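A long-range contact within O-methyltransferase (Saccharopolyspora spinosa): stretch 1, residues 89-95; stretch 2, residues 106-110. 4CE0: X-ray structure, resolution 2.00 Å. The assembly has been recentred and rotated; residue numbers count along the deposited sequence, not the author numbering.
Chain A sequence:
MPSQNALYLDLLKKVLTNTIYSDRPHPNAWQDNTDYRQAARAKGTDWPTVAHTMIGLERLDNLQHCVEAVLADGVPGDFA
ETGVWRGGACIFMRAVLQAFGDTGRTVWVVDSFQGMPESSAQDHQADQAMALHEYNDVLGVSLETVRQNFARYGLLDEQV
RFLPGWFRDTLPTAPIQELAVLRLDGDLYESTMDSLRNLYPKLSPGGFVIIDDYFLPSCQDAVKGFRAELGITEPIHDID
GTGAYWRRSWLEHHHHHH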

# COMPACT_ATOMS: atom_id res chain seq x y z
N ALA A 89 8.20 -11.26 -0.41
CA ALA A 89 8.89 -11.34 0.87
C ALA A 89 10.18 -10.54 0.85
O ALA A 89 10.53 -9.88 1.82
N CYS A 90 10.91 -10.62 -0.26
CA CYS A 90 12.11 -9.84 -0.41
C CYS A 90 11.84 -8.35 -0.51
O CYS A 90 12.59 -7.53 0.03
N ILE A 91 10.79 -7.99 -1.23
CA ILE A 91 10.35 -6.58 -1.24
C ILE A 91 10.11 -6.10 0.19
O ILE A 91 10.56 -5.01 0.58
N PHE A 92 9.43 -6.93 0.98
CA PHE A 92 9.17 -6.56 2.36
C PHE A 92 10.43 -6.35 3.17
O PHE A 92 10.54 -5.34 3.85
N MET A 93 11.40 -7.25 3.07
CA MET A 93 12.64 -7.05 3.82
C MET A 93 13.31 -5.75 3.40
O MET A 93 13.84 -5.00 4.22
N ARG A 94 13.29 -5.47 2.12
CA ARG A 94 13.90 -4.22 1.63
C ARG A 94 13.13 -3.03 2.19
O ARG A 94 13.70 -1.98 2.52
N ALA A 95 11.82 -3.21 2.35
CA ALA A 95 10.99 -2.10 2.84
C ALA A 95 11.24 -1.86 4.33
O ALA A 95 11.21 -0.72 4.80
N THR A 106 22.17 -5.41 2.54
CA THR A 106 21.71 -5.83 1.23
C THR A 106 20.68 -6.95 1.37
O THR A 106 20.75 -7.74 2.29
N VAL A 107 19.74 -6.99 0.44
CA VAL A 107 18.72 -8.04 0.35
C VAL A 107 19.05 -8.84 -0.88
O VAL A 107 19.04 -8.30 -2.00
N TRP A 108 19.41 -10.11 -0.67
CA TRP A 108 19.72 -11.03 -1.75
C TRP A 108 18.49 -11.80 -2.18
O TRP A 108 17.83 -12.48 -1.38
N VAL A 109 18.20 -11.70 -3.46
CA VAL A 109 16.99 -12.27 -4.00
C VAL A 109 17.44 -13.44 -4.82
O VAL A 109 17.93 -13.27 -5.96
N VAL A 110 17.30 -14.63 -4.24
CA VAL A 110 17.95 -15.82 -4.76
C VAL A 110 16.95 -16.83 -5.26
O VAL A 110 16.17 -17.41 -4.49

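Part of a helix, residues 89-95, lies against the start of a strand, residues 107-110, with the two running almost exactly antiparallel (174°) and their axes 8.8 Å apart at closest approach. No hydrogen bond crosses between them. The helix satisfies its own backbone, as in Arg94 N to Cys90 O at 3.0 Å; the contact is van der Waals packing, mostly of side chains, with some backbone atoms taking part.

Along the strand, Thr106 comes first, in the loop before it; its CA-to-CB bond points away from the helix and it takes no part. Val107 follows and is the centre of the contact. Its CA-to-CB bond points toward the helix, and the t rotamer (chi1 177°) presents both methyls to it. CG1 lies 3.8 Å from Cys90 O, 4.2 Å from Cys90 CB and 4.0 Å from Met93 CE, while CG2 lies 3.9 Å from Arg94 CA. A beta-branched residue suits this place: it is at ease in a strand, and its two methyls reach different parts of one helical turn.

The partners on the helix differ in how they meet it. Met93, its CA-to-CB bond toward the strand and its chi angles m, t and m, uses its flexible chain to bring its terminal methyl to Val107. Arg94 (t, p, t, chi4 95°), its CA-to-CB bond sideways, offers its aliphatic base, with CB 4.1 Å from Val107 CG2, but its end leads away, and NE and NH2 find hydrogen bonds elsewhere in the structure.

The CA-to-CB bond of Trp108 (chi1 -64°, m; chi2 86°) points away from the helix, as strand alternation predicts, and NE1 is hydrogen-bonded elsewhere. Its backbone still meets the helix: Trp108 O is 4.2 Å from Cys90 SG, a contact without a hydrogen bond. Val109, again t, has its CA-to-CB bond sideways, yet its CG2 comes within 3.9 Å of Cys90 CB. The small Cys90, rotamer m, has its CA-to-CB bond toward the strand and touches Val107, Trp108 and Val109. Val110, its CA-to-CB bond also sideways, makes no contact.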

# COMPACT_ATOMS: atom_id res chain seq x y z
CB ALA A 89 9.16 -12.78 1.23
CB CYS A 90 12.84 -10.29 -1.67
SG CYS A 90 13.62 -11.91 -1.49
CB ILE A 91 9.09 -6.39 -2.09
CG1 ILE A 91 9.44 -6.62 -3.56
CG2 ILE A 91 8.53 -4.98 -1.98
CD1 ILE A 91 8.25 -6.86 -4.42
CB PHE A 92 8.28 -7.59 3.06
CG PHE A 92 7.87 -7.16 4.42
CD1 PHE A 92 6.94 -6.13 4.57
CD2 PHE A 92 8.43 -7.75 5.55
CE1 PHE A 92 6.56 -5.72 5.83
CE2 PHE A 92 8.07 -7.35 6.81
CZ PHE A 92 7.11 -6.32 6.96
CB MET A 93 13.61 -8.23 3.62
CG MET A 93 13.07 -9.52 4.09
SD MET A 93 14.32 -10.81 4.15
CE MET A 93 14.34 -11.25 2.44
CB ARG A 94 13.92 -4.18 0.11
CG ARG A 94 14.37 -2.81 -0.51
CD ARG A 94 15.80 -2.44 -0.25
NE ARG A 94 16.12 -1.05 -0.61
CZ ARG A 94 16.12 -0.02 0.25
NH1 ARG A 94 15.77 -0.19 1.52
NH2 ARG A 94 16.45 1.19 -0.17
CB ALA A 95 9.54 -2.35 2.57
CB THR A 106 22.91 -6.31 0.36
OG1 THR A 106 23.64 -5.17 -0.07
CG2 THR A 106 22.46 -7.11 -0.90
CB VAL A 107 17.27 -7.46 0.27
CG1 VAL A 107 16.22 -8.59 0.10
CG2 VAL A 107 16.97 -6.62 1.51
CB TRP A 108 20.82 -12.01 -1.34
CG TRP A 108 22.12 -11.32 -1.09
CD1 TRP A 108 22.55 -10.73 0.08
CD2 TRP A 108 23.15 -11.14 -2.05
NE1 TRP A 108 23.81 -10.19 -0.12
CE2 TRP A 108 24.19 -10.42 -1.42
CE3 TRP A 108 23.29 -11.50 -3.40
CZ2 TRP A 108 25.37 -10.08 -2.09
CZ3 TRP A 108 24.46 -11.15 -4.05
CH2 TRP A 108 25.47 -10.44 -3.40
CB VAL A 109 16.26 -11.24 -4.87
CG1 VAL A 109 14.98 -11.85 -5.51
CG2 VAL A 109 15.94 -10.01 -4.06
CB VAL A 110 18.83 -16.53 -3.70
CG1 VAL A 110 19.73 -17.53 -4.38
CG2 VAL A 110 19.63 -15.56 -2.84